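Local coordinates for flagellar biosynthesis protein flhF (Bacillus subtilis, PDB 2PX0) that binds and hydrolyses GTP as a signal-recognition-particle-type GTPase, is needed for flagellar biosynthesis and may help to translocate the flagellum, at residues D91-A96 with I261-K266; T142-I147 with V166-E171; R193-P198 with K234-V239; L218-T223 with Y244-I249. All coordinates share one frame; numbering follows the deposited sequence.

Contact 1: residues D91-A96 with I261-K266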
# COMPACT_ATOMS: atom_id res chain seq x y z
N ASP A 91 -8.41 -23.21 -12.79
CA ASP A 91 -9.04 -24.25 -11.98
C ASP A 91 -8.49 -24.31 -10.57
O ASP A 91 -8.64 -25.33 -9.88
CB ASP A 91 -8.90 -25.60 -12.67
CG ASP A 91 -10.02 -25.87 -13.68
OD1 ASP A 91 -10.35 -24.96 -14.49
OD2 ASP A 91 -10.57 -27.00 -13.67
N MET A 92 -7.86 -23.22 -10.13
CA MET A 92 -7.27 -23.10 -8.80
C MET A 92 -7.87 -21.99 -7.94
O MET A 92 -7.62 -21.94 -6.72
CB MET A 92 -5.77 -22.88 -8.90
CG MET A 92 -5.01 -24.08 -9.33
SD MET A 92 -3.27 -23.71 -9.42
CE MET A 92 -2.92 -23.36 -7.65
N LEU A 93 -8.62 -21.08 -8.56
CA LEU A 93 -9.26 -20.00 -7.83
C LEU A 93 -10.71 -20.44 -7.66
O LEU A 93 -11.17 -21.33 -8.38
CB LEU A 93 -9.26 -18.70 -8.64
CG LEU A 93 -8.00 -18.08 -9.25
CD1 LEU A 93 -6.92 -17.92 -8.20
CD2 LEU A 93 -7.53 -18.96 -10.38
N PRO A 94 -11.43 -19.85 -6.71
CA PRO A 94 -12.83 -20.26 -6.54
C PRO A 94 -13.60 -20.16 -7.85
O PRO A 94 -13.34 -19.27 -8.66
CB PRO A 94 -13.35 -19.32 -5.45
CG PRO A 94 -12.32 -18.21 -5.40
CD PRO A 94 -11.02 -18.90 -5.67
N SER A 95 -14.55 -21.07 -8.05
CA SER A 95 -15.34 -21.08 -9.29
C SER A 95 -16.01 -19.76 -9.61
O SER A 95 -16.32 -18.96 -8.72
CB SER A 95 -16.39 -22.18 -9.22
OG SER A 95 -17.10 -22.08 -7.99
N ALA A 96 -16.24 -19.54 -10.90
CA ALA A 96 -16.85 -18.32 -11.40
C ALA A 96 -18.01 -17.81 -10.55
O ALA A 96 -18.16 -16.60 -10.36
CB ALA A 96 -17.33 -18.54 -12.81
N ILE A 261 -3.33 -15.16 -3.04
CA ILE A 261 -4.35 -14.94 -2.02
C ILE A 261 -5.67 -15.59 -2.36
O ILE A 261 -6.37 -16.11 -1.49
CB ILE A 261 -4.62 -13.44 -1.79
CG1 ILE A 261 -3.46 -12.81 -1.02
CG2 ILE A 261 -5.88 -13.25 -1.00
CD1 ILE A 261 -3.22 -13.44 0.32
N LEU A 262 -6.01 -15.54 -3.64
CA LEU A 262 -7.26 -16.11 -4.09
C LEU A 262 -7.20 -17.62 -4.13
O LEU A 262 -8.15 -18.29 -3.74
CB LEU A 262 -7.64 -15.56 -5.46
CG LEU A 262 -8.18 -14.14 -5.49
CD1 LEU A 262 -8.24 -13.64 -6.94
CD2 LEU A 262 -9.56 -14.13 -4.85
N ALA A 263 -6.07 -18.16 -4.60
CA ALA A 263 -5.89 -19.61 -4.72
C ALA A 263 -6.31 -20.32 -3.44
O ALA A 263 -7.03 -21.32 -3.47
CB ALA A 263 -4.46 -19.92 -5.03
N GLU A 264 -5.83 -19.79 -2.32
CA GLU A 264 -6.14 -20.34 -1.02
C GLU A 264 -7.29 -19.57 -0.34
O GLU A 264 -7.19 -19.19 0.83
CB GLU A 264 -4.88 -20.31 -0.17
CG GLU A 264 -4.10 -19.01 -0.30
CD GLU A 264 -2.70 -19.07 0.29
OE1 GLU A 264 -1.85 -19.83 -0.24
OE2 GLU A 264 -2.44 -18.36 1.29
N SER A 265 -8.39 -19.34 -1.07
CA SER A 265 -9.59 -18.63 -0.54
C SER A 265 -10.85 -19.38 -0.95
O SER A 265 -10.80 -20.30 -1.76
CB SER A 265 -9.73 -17.21 -1.13
OG SER A 265 -8.67 -16.34 -0.80
N LYS A 266 -11.99 -18.93 -0.43
CA LYS A 266 -13.28 -19.52 -0.76
C LYS A 266 -14.19 -18.50 -1.45
O LYS A 266 -15.32 -18.83 -1.85
CB LYS A 266 -13.97 -20.05 0.49
CG LYS A 266 -13.43 -21.39 0.98
CD LYS A 266 -11.98 -21.29 1.44
CE LYS A 266 -11.35 -22.67 1.63
NZ LYS A 266 -11.02 -23.36 0.34
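L93 and P94 lie against the C-terminal end of helix 256-263, a worked example of how the N and G regions of an SRP-type GTPase are joined: the loop leaving helix 81-90 packs on the end of a helix of the GTPase domain. Apolar packing comes first. The CB of L93 does not aim at the helix, and one branch of the side chain does the touching: CD1 of L93 lies 3.7 Å from CB of L262, while CB of A263 is farther from that methyl. The two leucine side chains cross obliquely. W99 packs on both leucines, and F259, one turn earlier in the helix, touches L93 and M92.

A second kind of contact sets a ring against carbonyl groups. The CB of P94 faces the helix end, and CD of P94 approaches the O of L262 at 3.5 Å; CB of P94 sits 4.1 Å from the O of K266. P94 has no N-H to offer these oxygens; the O of L262 also accepts a weak backbone bond from the N of S265.

Polar contact across the pair is slight, with no conventional hydrogen bond. E264, where the chain leaves the helix, turns its carboxylate to K55 and Y226. What remains is a CA-H···O contact, CA of A263 to the O of M92 at 3.5 Å.

Contact 2: residues T142-I147 with V166-E171. With GNP (phosphoaminophosphonic acid-guanylate ester), chain J; GNP (phosphoaminophosphonic acid-guanylate ester), chain R.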
# COMPACT_ATOMS: atom_id res chain seq x y z
N THR A 142 -18.21 5.30 9.79
CA THR A 142 -17.84 4.70 11.06
C THR A 142 -16.46 5.25 11.30
O THR A 142 -15.91 5.12 12.40
CB THR A 142 -17.78 3.18 10.95
OG1 THR A 142 -19.11 2.67 11.05
CG2 THR A 142 -16.94 2.57 12.06
N ASP A 143 -15.90 5.88 10.28
CA ASP A 143 -14.56 6.42 10.41
C ASP A 143 -14.53 7.66 11.28
O ASP A 143 -14.55 8.79 10.78
CB ASP A 143 -13.95 6.73 9.05
CG ASP A 143 -12.50 7.13 9.17
OD1 ASP A 143 -12.21 8.10 9.89
OD2 ASP A 143 -11.65 6.46 8.55
N THR A 144 -14.50 7.43 12.59
CA THR A 144 -14.44 8.51 13.56
C THR A 144 -12.98 8.79 13.84
O THR A 144 -12.61 9.90 14.23
CB THR A 144 -15.13 8.11 14.86
OG1 THR A 144 -16.54 8.06 14.66
CG2 THR A 144 -14.80 9.11 15.98
N TYR A 145 -12.14 7.79 13.61
CA TYR A 145 -10.72 7.92 13.84
C TYR A 145 -10.00 8.96 12.97
O TYR A 145 -9.64 10.03 13.43
CB TYR A 145 -10.02 6.57 13.68
CG TYR A 145 -8.55 6.67 13.99
CD1 TYR A 145 -8.12 7.02 15.28
CD2 TYR A 145 -7.59 6.48 13.00
CE1 TYR A 145 -6.76 7.19 15.56
CE2 TYR A 145 -6.23 6.65 13.27
CZ TYR A 145 -5.83 7.01 14.55
OH TYR A 145 -4.50 7.19 14.82
N ARG A 146 -9.79 8.62 11.70
CA ARG A 146 -9.10 9.51 10.78
C ARG A 146 -9.56 10.96 10.80
O ARG A 146 -10.75 11.26 10.60
CB ARG A 146 -9.18 8.98 9.35
CG ARG A 146 -8.59 9.93 8.33
CD ARG A 146 -8.48 9.31 6.96
NE ARG A 146 -8.10 10.33 5.98
CZ ARG A 146 -7.49 10.06 4.83
NH1 ARG A 146 -7.18 8.81 4.51
NH2 ARG A 146 -7.18 11.05 4.00
N ILE A 147 -8.61 11.86 11.01
CA ILE A 147 -8.88 13.29 11.05
C ILE A 147 -9.37 13.85 9.71
O ILE A 147 -8.73 13.63 8.68
CB ILE A 147 -7.62 14.06 11.48
CG1 ILE A 147 -7.41 13.86 12.98
CG2 ILE A 147 -7.73 15.53 11.12
CD1 ILE A 147 -6.11 14.44 13.52
N VAL A 166 -22.99 10.02 10.65
CA VAL A 166 -21.80 9.56 11.35
C VAL A 166 -22.23 8.68 12.52
O VAL A 166 -23.32 8.86 13.07
CB VAL A 166 -20.98 10.75 11.89
CG1 VAL A 166 -19.88 10.25 12.81
CG2 VAL A 166 -20.38 11.54 10.74
N CYS A 167 -21.39 7.73 12.91
CA CYS A 167 -21.72 6.85 14.02
C CYS A 167 -20.51 6.53 14.89
O CYS A 167 -19.46 6.11 14.38
CB CYS A 167 -22.32 5.56 13.47
SG CYS A 167 -23.70 5.84 12.35
N TYR A 168 -20.65 6.74 16.20
CA TYR A 168 -19.57 6.46 17.15
C TYR A 168 -19.84 5.16 17.91
O TYR A 168 -18.91 4.53 18.42
CB TYR A 168 -19.42 7.60 18.15
CG TYR A 168 -18.93 8.89 17.55
CD1 TYR A 168 -19.64 9.53 16.53
CD2 TYR A 168 -17.75 9.49 18.00
CE1 TYR A 168 -19.19 10.72 15.97
CE2 TYR A 168 -17.28 10.70 17.44
CZ TYR A 168 -18.01 11.30 16.43
OH TYR A 168 -17.59 12.49 15.87
N THR A 169 -21.11 4.77 18.01
CA THR A 169 -21.46 3.55 18.72
C THR A 169 -22.24 2.62 17.82
O THR A 169 -22.63 3.00 16.71
CB THR A 169 -22.33 3.84 19.96
OG1 THR A 169 -23.65 4.21 19.55
CG2 THR A 169 -21.72 4.96 20.78
N LYS A 170 -22.47 1.40 18.30
CA LYS A 170 -23.21 0.39 17.56
C LYS A 170 -24.68 0.77 17.49
O LYS A 170 -25.35 0.50 16.48
CB LYS A 170 -23.06 -0.96 18.25
CG LYS A 170 -23.38 -0.87 19.73
CD LYS A 170 -22.81 -2.04 20.51
CE LYS A 170 -22.74 -1.68 21.99
NZ LYS A 170 -21.88 -0.47 22.21
N GLU A 171 -25.17 1.39 18.56
CA GLU A 171 -26.56 1.82 18.64
C GLU A 171 -26.82 2.88 17.58
O GLU A 171 -27.77 2.78 16.80
CB GLU A 171 -26.88 2.40 20.02
CG GLU A 171 -26.41 1.57 21.20
CD GLU A 171 -25.00 1.92 21.66
OE1 GLU A 171 -24.70 3.13 21.79
OE2 GLU A 171 -24.20 0.99 21.90
PG GNP J . -7.97 5.17 4.96
O1G GNP J . -6.77 5.92 5.44
O2G GNP J . -9.29 5.87 5.34
O3G GNP J . -7.97 3.75 5.41
N3B GNP J . -7.77 5.31 3.30
PB GNP J . -8.88 4.65 2.26
O1B GNP J . -8.82 3.20 2.29
O2B GNP J . -10.17 5.34 2.57
O3A GNP J . -8.18 5.21 0.90
PA GNP J . -8.45 6.53 0.13
O1A GNP J . -9.81 6.50 -0.51
O2A GNP J . -8.09 7.63 1.10
O5' GNP J . -7.43 6.48 -0.99
C5' GNP J . -6.04 6.50 -0.68
C4' GNP J . -5.23 6.77 -1.89
O4' GNP J . -5.15 5.77 -2.84
C3' GNP J . -5.70 8.05 -2.65
O3' GNP J . -4.60 8.91 -2.95
C2' GNP J . -6.32 7.48 -3.92
O2' GNP J . -6.27 8.35 -5.02
C1' GNP J . -5.50 6.25 -4.11
N9 GNP J . -6.26 5.24 -4.88
C8 GNP J . -7.50 4.61 -4.43
N7 GNP J . -7.93 3.76 -5.33
C5 GNP J . -6.92 3.85 -6.41
C6 GNP J . -6.85 3.14 -7.68
O6 GNP J . -7.59 2.35 -8.12
N1 GNP J . -5.73 3.52 -8.40
C2 GNP J . -4.86 4.47 -7.86
N2 GNP J . -3.77 4.71 -8.75
N3 GNP J . -4.86 5.13 -6.77
C4 GNP J . -5.96 4.75 -6.07
PG GNP R . -2.77 10.51 -0.16
O1G GNP R . -4.06 9.95 -0.64
O2G GNP R . -2.89 12.01 0.15
O3G GNP R . -1.66 10.24 -1.09
N3B GNP R . -2.60 9.68 1.32
PB GNP R . -1.30 9.97 2.31
O1B GNP R . -0.07 9.45 1.75
O2B GNP R . -1.39 11.41 2.66
O3A GNP R . -1.71 9.04 3.53
PA GNP R . -2.27 9.43 4.85
O1A GNP R . -1.27 10.19 5.63
O2A GNP R . -3.61 10.05 4.54
O5' GNP R . -2.48 8.08 5.54
C5' GNP R . -3.41 7.11 5.00
C4' GNP R . -3.63 5.97 5.94
O4' GNP R . -2.51 5.22 6.30
C3' GNP R . -4.29 6.43 7.28
O3' GNP R . -5.43 5.62 7.62
C2' GNP R . -3.15 6.29 8.31
O2' GNP R . -3.58 6.04 9.63
C1' GNP R . -2.38 5.15 7.71
N9 GNP R . -0.95 5.23 8.11
C8 GNP R . -0.04 6.30 7.73
N7 GNP R . 1.15 6.09 8.25
C5 GNP R . 1.00 4.81 8.99
C6 GNP R . 1.99 4.06 9.78
O6 GNP R . 3.10 4.31 9.99
N1 GNP R . 1.44 2.91 10.32
C2 GNP R . 0.12 2.63 10.06
N2 GNP R . -0.25 1.39 10.71
N3 GNP R . -0.81 3.22 9.40
C4 GNP R . -0.26 4.35 8.87
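The loop between strand 137-141 and helix 149-157, which carries R146 into the nucleotide site at the dimer interface, meets the segment leading into helix 170-179 through T144 and Y168. This surface contact of the GTPase domain rests mainly on one threonine over one ring. OG1 of T144 stands 3.6 Å above the plane of the Y168 ring, over its centre, while CG2 of T144 reaches the rim atom CE2 of Y168 at 3.3 Å. The two side chains cross at about a right angle, and OG1 of T144 is also 3.5 Å from the O of C167. No hydrogen bond joins the segments. T169 is the N-cap of helix 170-179, its OG1 capping the N of E172.

Next to T144, D143 is the centre of an inverse gamma turn; further along, R146 reaches the phosphates with CG anti to the backbone N (chi1 174°) and the chain extended to NE. NH1 of R146 donates to the gamma-phosphate O1G of one GNP (chain J) at 3.1 Å, that oxygen lying at the guanidinium edge, in its plane. Over a face of the guanidinium is O2A, an alpha-phosphate oxygen of the second GNP (chain R), 3.7 Å from NH2 of R146. NH2 also makes a weak hydrogen bond to OE1 of Q152 of the second subunit. An alanine here, lacking the guanidinium, would probably leave O1G without this donor and the phosphates of the two nucleotides without a positive charge between them. The guanidinium is likely to offset phosphate charge from both nucleotides, consistent with a site shared by the two subunits.

Contact 3: residues R193-P198 with K234-V239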
# COMPACT_ATOMS: atom_id res chain seq x y z
N ARG A 193 -7.81 0.90 10.37
CA ARG A 193 -6.94 0.58 11.49
C ARG A 193 -6.09 -0.59 11.01
O ARG A 193 -6.44 -1.24 10.04
CB ARG A 193 -7.77 0.17 12.71
CG ARG A 193 -8.96 1.08 13.03
CD ARG A 193 -8.62 2.21 13.99
NE ARG A 193 -9.85 2.82 14.53
CZ ARG A 193 -9.88 3.77 15.47
NH1 ARG A 193 -8.75 4.24 15.99
NH2 ARG A 193 -11.05 4.24 15.90
N ASN A 194 -4.97 -0.85 11.67
CA ASN A 194 -4.08 -1.96 11.31
C ASN A 194 -4.58 -3.26 11.94
O ASN A 194 -4.21 -3.59 13.07
CB ASN A 194 -2.66 -1.64 11.76
CG ASN A 194 -1.86 -2.88 12.12
OD1 ASN A 194 -1.96 -3.92 11.45
ND2 ASN A 194 -1.05 -2.78 13.17
N PHE A 195 -5.42 -3.99 11.21
CA PHE A 195 -6.01 -5.23 11.72
C PHE A 195 -5.09 -6.38 12.12
O PHE A 195 -5.33 -7.53 11.74
CB PHE A 195 -7.04 -5.75 10.72
CG PHE A 195 -8.14 -4.78 10.44
CD1 PHE A 195 -7.96 -3.74 9.54
CD2 PHE A 195 -9.37 -4.89 11.09
CE1 PHE A 195 -8.98 -2.83 9.29
CE2 PHE A 195 -10.40 -3.98 10.85
CZ PHE A 195 -10.20 -2.95 9.95
N LYS A 196 -4.05 -6.08 12.88
CA LYS A 196 -3.14 -7.12 13.35
C LYS A 196 -3.32 -7.15 14.86
O LYS A 196 -2.79 -8.02 15.55
CB LYS A 196 -1.69 -6.81 12.97
CG LYS A 196 -1.07 -7.88 12.06
CD LYS A 196 0.30 -7.44 11.51
CE LYS A 196 1.27 -7.06 12.62
NZ LYS A 196 2.57 -6.61 12.06
N ASP A 197 -4.08 -6.17 15.34
CA ASP A 197 -4.43 -6.06 16.74
C ASP A 197 -5.88 -6.51 16.76
O ASP A 197 -6.79 -5.75 16.39
CB ASP A 197 -4.32 -4.60 17.22
CG ASP A 197 -5.25 -4.30 18.39
OD1 ASP A 197 -5.59 -5.23 19.15
OD2 ASP A 197 -5.64 -3.12 18.57
N PRO A 198 -6.13 -7.75 17.19
CA PRO A 198 -7.49 -8.28 17.24
C PRO A 198 -8.54 -7.31 17.79
O PRO A 198 -9.73 -7.48 17.54
CB PRO A 198 -7.35 -9.55 18.08
CG PRO A 198 -6.13 -9.28 18.92
CD PRO A 198 -5.20 -8.63 17.93
N LYS A 234 -6.35 -13.92 7.53
CA LYS A 234 -6.68 -14.88 8.57
C LYS A 234 -7.33 -14.16 9.73
O LYS A 234 -8.33 -14.61 10.28
CB LYS A 234 -5.41 -15.58 9.07
CG LYS A 234 -4.53 -16.12 7.95
CD LYS A 234 -5.32 -17.05 7.03
CE LYS A 234 -4.45 -17.58 5.90
NZ LYS A 234 -3.31 -18.40 6.40
N ARG A 235 -6.77 -13.01 10.09
CA ARG A 235 -7.29 -12.21 11.18
C ARG A 235 -8.75 -11.84 10.93
O ARG A 235 -9.48 -11.48 11.85
CB ARG A 235 -6.46 -10.93 11.36
CG ARG A 235 -4.96 -11.17 11.44
CD ARG A 235 -4.61 -12.30 12.43
NE ARG A 235 -4.90 -11.96 13.82
CZ ARG A 235 -4.22 -11.08 14.55
NH1 ARG A 235 -3.19 -10.44 14.01
NH2 ARG A 235 -4.57 -10.83 15.80
N PHE A 236 -9.17 -11.95 9.67
CA PHE A 236 -10.54 -11.62 9.32
C PHE A 236 -11.43 -12.85 9.20
O PHE A 236 -12.57 -12.76 8.74
CB PHE A 236 -10.59 -10.85 8.00
CG PHE A 236 -10.42 -9.38 8.16
CD1 PHE A 236 -9.16 -8.81 8.28
CD2 PHE A 236 -11.54 -8.55 8.20
CE1 PHE A 236 -9.00 -7.44 8.44
CE2 PHE A 236 -11.40 -7.17 8.37
CZ PHE A 236 -10.12 -6.62 8.49
N SER A 237 -10.92 -13.99 9.63
CA SER A 237 -11.67 -15.23 9.55
C SER A 237 -13.03 -15.16 10.27
O SER A 237 -14.05 -15.57 9.71
CB SER A 237 -10.85 -16.38 10.11
OG SER A 237 -11.47 -17.61 9.81
N SER A 238 -13.04 -14.63 11.49
CA SER A 238 -14.29 -14.51 12.24
C SER A 238 -15.34 -13.76 11.43
O SER A 238 -16.39 -14.32 11.10
CB SER A 238 -14.04 -13.80 13.57
OG SER A 238 -12.84 -13.04 13.51
N VAL A 239 -15.06 -12.50 11.11
CA VAL A 239 -16.00 -11.67 10.34
C VAL A 239 -16.24 -12.20 8.93
O VAL A 239 -15.31 -12.48 8.18
CB VAL A 239 -15.50 -10.23 10.21
CG1 VAL A 239 -14.05 -10.23 9.83
CG2 VAL A 239 -16.33 -9.50 9.16
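F195 and F236 form the buried side of this contact, and R235 reaches across the more open side to the backbone of K196. In the interior, CZ of F236 lies over one face of the F195 ring, offset toward its rim. The ring centroids are 4.7 Å apart and the planes inclined at 49°, an oblique pairing. CE1 of F236 also approaches CB of F195, at 3.4 Å, and I201 of helix 198-207 packs on F195.

The phenylalanine pair lies close to the nucleotide site of a P-loop GTPase, the F195 side chain about 8 Å from a bound GNP. Segment 193-198 begins with R193, the last residue of the DTAGR sequence, a GTP-binding element by similarity, and the side chain of F195 comes about 4 Å from that of G112 at the start of the P-loop. D197 then begins helix 198-207 as its N-cap, OD1 accepting from the N of Q199. The other partner is the loop after helix 226-232, where K234 to S237 make a type I turn.

Toward solvent the packing gives way to a polar reach. R235 bends at chi2 and chi3, and its NH1 donates to the O of K196 at 2.9 Å from above the carbonyl plane, 41° out of it; NH2 of R235 adds a weak bond to the same oxygen at 3.3 Å. F195 O lies over a face of the guanidinium, while the CD of P198 borders its edge, 3.1 Å from NH2 of R235. The amine of K196 leaves this group altogether and bonds to the O of D250 of the second subunit.

Contact 4: residues L218-T223 with Y244-I249. With GNP (phosphoaminophosphonic acid-guanylate ester), chain J.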
# COMPACT_ATOMS: atom_id res chain seq x y z
N LEU A 218 -14.08 -6.91 1.58
CA LEU A 218 -12.75 -6.72 2.14
C LEU A 218 -11.83 -6.02 1.14
O LEU A 218 -11.51 -6.56 0.09
CB LEU A 218 -12.17 -8.06 2.57
CG LEU A 218 -10.73 -8.04 3.11
CD1 LEU A 218 -10.62 -7.19 4.37
CD2 LEU A 218 -10.30 -9.45 3.41
N VAL A 219 -11.39 -4.81 1.48
CA VAL A 219 -10.54 -4.04 0.59
C VAL A 219 -9.03 -4.14 0.77
O VAL A 219 -8.48 -3.63 1.75
CB VAL A 219 -10.94 -2.54 0.65
CG1 VAL A 219 -9.93 -1.67 -0.09
CG2 VAL A 219 -12.33 -2.36 0.03
N LEU A 220 -8.36 -4.79 -0.19
CA LEU A 220 -6.90 -4.94 -0.14
C LEU A 220 -6.33 -4.32 -1.39
O LEU A 220 -7.02 -4.25 -2.42
CB LEU A 220 -6.48 -6.40 -0.10
CG LEU A 220 -6.95 -7.31 1.02
CD1 LEU A 220 -6.33 -8.66 0.79
CD2 LEU A 220 -6.56 -6.78 2.37
N SER A 221 -5.07 -3.88 -1.31
CA SER A 221 -4.40 -3.26 -2.43
C SER A 221 -3.47 -4.20 -3.18
O SER A 221 -2.74 -4.97 -2.57
CB SER A 221 -3.62 -2.06 -1.97
OG SER A 221 -2.77 -1.60 -3.02
N ALA A 222 -3.52 -4.10 -4.51
CA ALA A 222 -2.71 -4.92 -5.41
C ALA A 222 -1.21 -4.60 -5.30
O ALA A 222 -0.38 -5.14 -6.04
CB ALA A 222 -3.19 -4.71 -6.85
N THR A 223 -0.85 -3.75 -4.36
CA THR A 223 0.55 -3.39 -4.21
C THR A 223 1.23 -4.11 -3.03
O THR A 223 2.44 -4.22 -2.99
CB THR A 223 0.70 -1.87 -4.05
OG1 THR A 223 -0.01 -1.21 -5.10
CG2 THR A 223 2.14 -1.47 -4.16
N TYR A 244 -14.20 -9.55 -2.65
CA TYR A 244 -12.90 -8.91 -2.43
C TYR A 244 -12.75 -7.72 -3.37
O TYR A 244 -13.20 -7.75 -4.52
CB TYR A 244 -11.78 -9.87 -2.79
CG TYR A 244 -11.22 -10.76 -1.72
CD1 TYR A 244 -10.81 -10.24 -0.50
CD2 TYR A 244 -10.94 -12.09 -2.01
CE1 TYR A 244 -10.12 -11.04 0.42
CE2 TYR A 244 -10.25 -12.89 -1.11
CZ TYR A 244 -9.84 -12.36 0.10
OH TYR A 244 -9.14 -13.16 0.96
N ILE A 245 -12.08 -6.68 -2.90
CA ILE A 245 -11.82 -5.53 -3.74
C ILE A 245 -10.31 -5.27 -3.77
O ILE A 245 -9.68 -4.99 -2.73
CB ILE A 245 -12.58 -4.29 -3.27
CG1 ILE A 245 -14.08 -4.58 -3.35
CG2 ILE A 245 -12.26 -3.11 -4.16
CD1 ILE A 245 -14.98 -3.43 -2.93
N PHE A 246 -9.73 -5.40 -4.95
CA PHE A 246 -8.31 -5.19 -5.14
C PHE A 246 -8.14 -3.89 -5.86
O PHE A 246 -8.60 -3.72 -6.98
CB PHE A 246 -7.70 -6.35 -5.93
CG PHE A 246 -7.49 -7.59 -5.11
CD1 PHE A 246 -6.45 -7.66 -4.18
CD2 PHE A 246 -8.36 -8.66 -5.20
CE1 PHE A 246 -6.30 -8.77 -3.36
CE2 PHE A 246 -8.21 -9.77 -4.38
CZ PHE A 246 -7.18 -9.82 -3.46
N THR A 247 -7.46 -2.96 -5.21
CA THR A 247 -7.25 -1.66 -5.78
C THR A 247 -5.86 -1.48 -6.40
O THR A 247 -4.99 -2.33 -6.26
CB THR A 247 -7.42 -0.58 -4.72
OG1 THR A 247 -6.38 -0.72 -3.76
CG2 THR A 247 -8.79 -0.71 -4.04
N LYS A 248 -5.70 -0.37 -7.11
CA LYS A 248 -4.43 -0.01 -7.71
C LYS A 248 -3.78 -1.03 -8.63
O LYS A 248 -2.54 -1.09 -8.72
CB LYS A 248 -3.47 0.39 -6.59
CG LYS A 248 -4.19 1.07 -5.44
CD LYS A 248 -3.23 1.71 -4.47
CE LYS A 248 -4.02 2.54 -3.46
NZ LYS A 248 -3.16 3.33 -2.55
N ILE A 249 -4.59 -1.81 -9.35
CA ILE A 249 -4.03 -2.80 -10.27
C ILE A 249 -3.25 -2.06 -11.34
O ILE A 249 -2.37 -2.63 -11.99
CB ILE A 249 -5.11 -3.67 -10.93
CG1 ILE A 249 -6.06 -2.80 -11.73
CG2 ILE A 249 -5.87 -4.46 -9.86
CD1 ILE A 249 -7.14 -3.60 -12.45
PG GNP J . -7.97 5.17 4.96
O1G GNP J . -6.77 5.92 5.44
O2G GNP J . -9.29 5.87 5.34
O3G GNP J . -7.97 3.75 5.41
N3B GNP J . -7.77 5.31 3.30
PB GNP J . -8.88 4.65 2.26
O1B GNP J . -8.82 3.20 2.29
O2B GNP J . -10.17 5.34 2.57
O3A GNP J . -8.18 5.21 0.90
PA GNP J . -8.45 6.53 0.13
O1A GNP J . -9.81 6.50 -0.51
O2A GNP J . -8.09 7.63 1.10
O5' GNP J . -7.43 6.48 -0.99
C5' GNP J . -6.04 6.50 -0.68
C4' GNP J . -5.23 6.77 -1.89
O4' GNP J . -5.15 5.77 -2.84
C3' GNP J . -5.70 8.05 -2.65
O3' GNP J . -4.60 8.91 -2.95
C2' GNP J . -6.32 7.48 -3.92
O2' GNP J . -6.27 8.35 -5.02
C1' GNP J . -5.50 6.25 -4.11
N9 GNP J . -6.26 5.24 -4.88
C8 GNP J . -7.50 4.61 -4.43
N7 GNP J . -7.93 3.76 -5.33
C5 GNP J . -6.92 3.85 -6.41
C6 GNP J . -6.85 3.14 -7.68
O6 GNP J . -7.59 2.35 -8.12
N1 GNP J . -5.73 3.52 -8.40
C2 GNP J . -4.86 4.47 -7.86
N2 GNP J . -3.77 4.71 -8.75
N3 GNP J . -4.86 5.13 -6.77
C4 GNP J . -5.96 4.75 -6.07
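S221 and K248 meet where two neighbouring parallel strands, 214-221 and 243-247 of a beta-alpha-beta unit, run out toward the nucleotide. K248 belongs to the TKID sequence, the guanine-recognition TKxD motif of SRP GTPases. From its CB, 4.1 Å from OG of S221, the lysine chain extends straight beyond CG. CG of K248 lies 4.0 Å from C5 of the guanine of GNP (chain J), and CD of K248 passes OG of S221 at 3.6 Å, the same oxygen that accepts the N of T223 in an ST turn. CE of K248 then comes to 3.5 Å from O4' of the ribose. At the tip, NZ of K248 donates to that O4' at 3.2 Å, though its position is less sure, and NZ also bonds to the O of G115 and to OG1 of T114 of the second subunit. The backbone N of K248 adds a weak bond to O6 of the base, and it donates also to OG1 of T273. An alanine here, ending at CB, would probably leave OG1 of T114 of the second subunit without its amine partner and open a gap beside the base.

Before the lysine in the chain, the strands are joined as I245 N, L220 N, T247 N and A222 N bond in turn to L218 O, I245 O, L220 O and T247 O, the last of them, A222 N to T247 O, at 2.9 Å. L220 and F246 lie side by side on one face of the sheet. On the other, V219 packs against L110 and K118, and its CG2 meets CB of I245 at 3.8 Å.

Followed from the N terminus, the chain opens contact 1 just after helix 81-90 and closes it last, at the end of helix 256-263, so the other three contacts all lie within its span. Contact 2 closes first, a short loop around helix 149-157, before contact 3 opens. Contacts 3 and 4 then cross: 193-198 and 218-223 are laid down in turn, then 234-239 and 244-249 return to them, packing F236 on L218. Y145 touches R193 between contacts 2 and 3, while Y244 joins contact 4 to L262 of contact 1. Touches thus run from contact 2 through 3 and 4 to 1, tying the loop after helix 81-90 to the sheet and the dimer-facing loops.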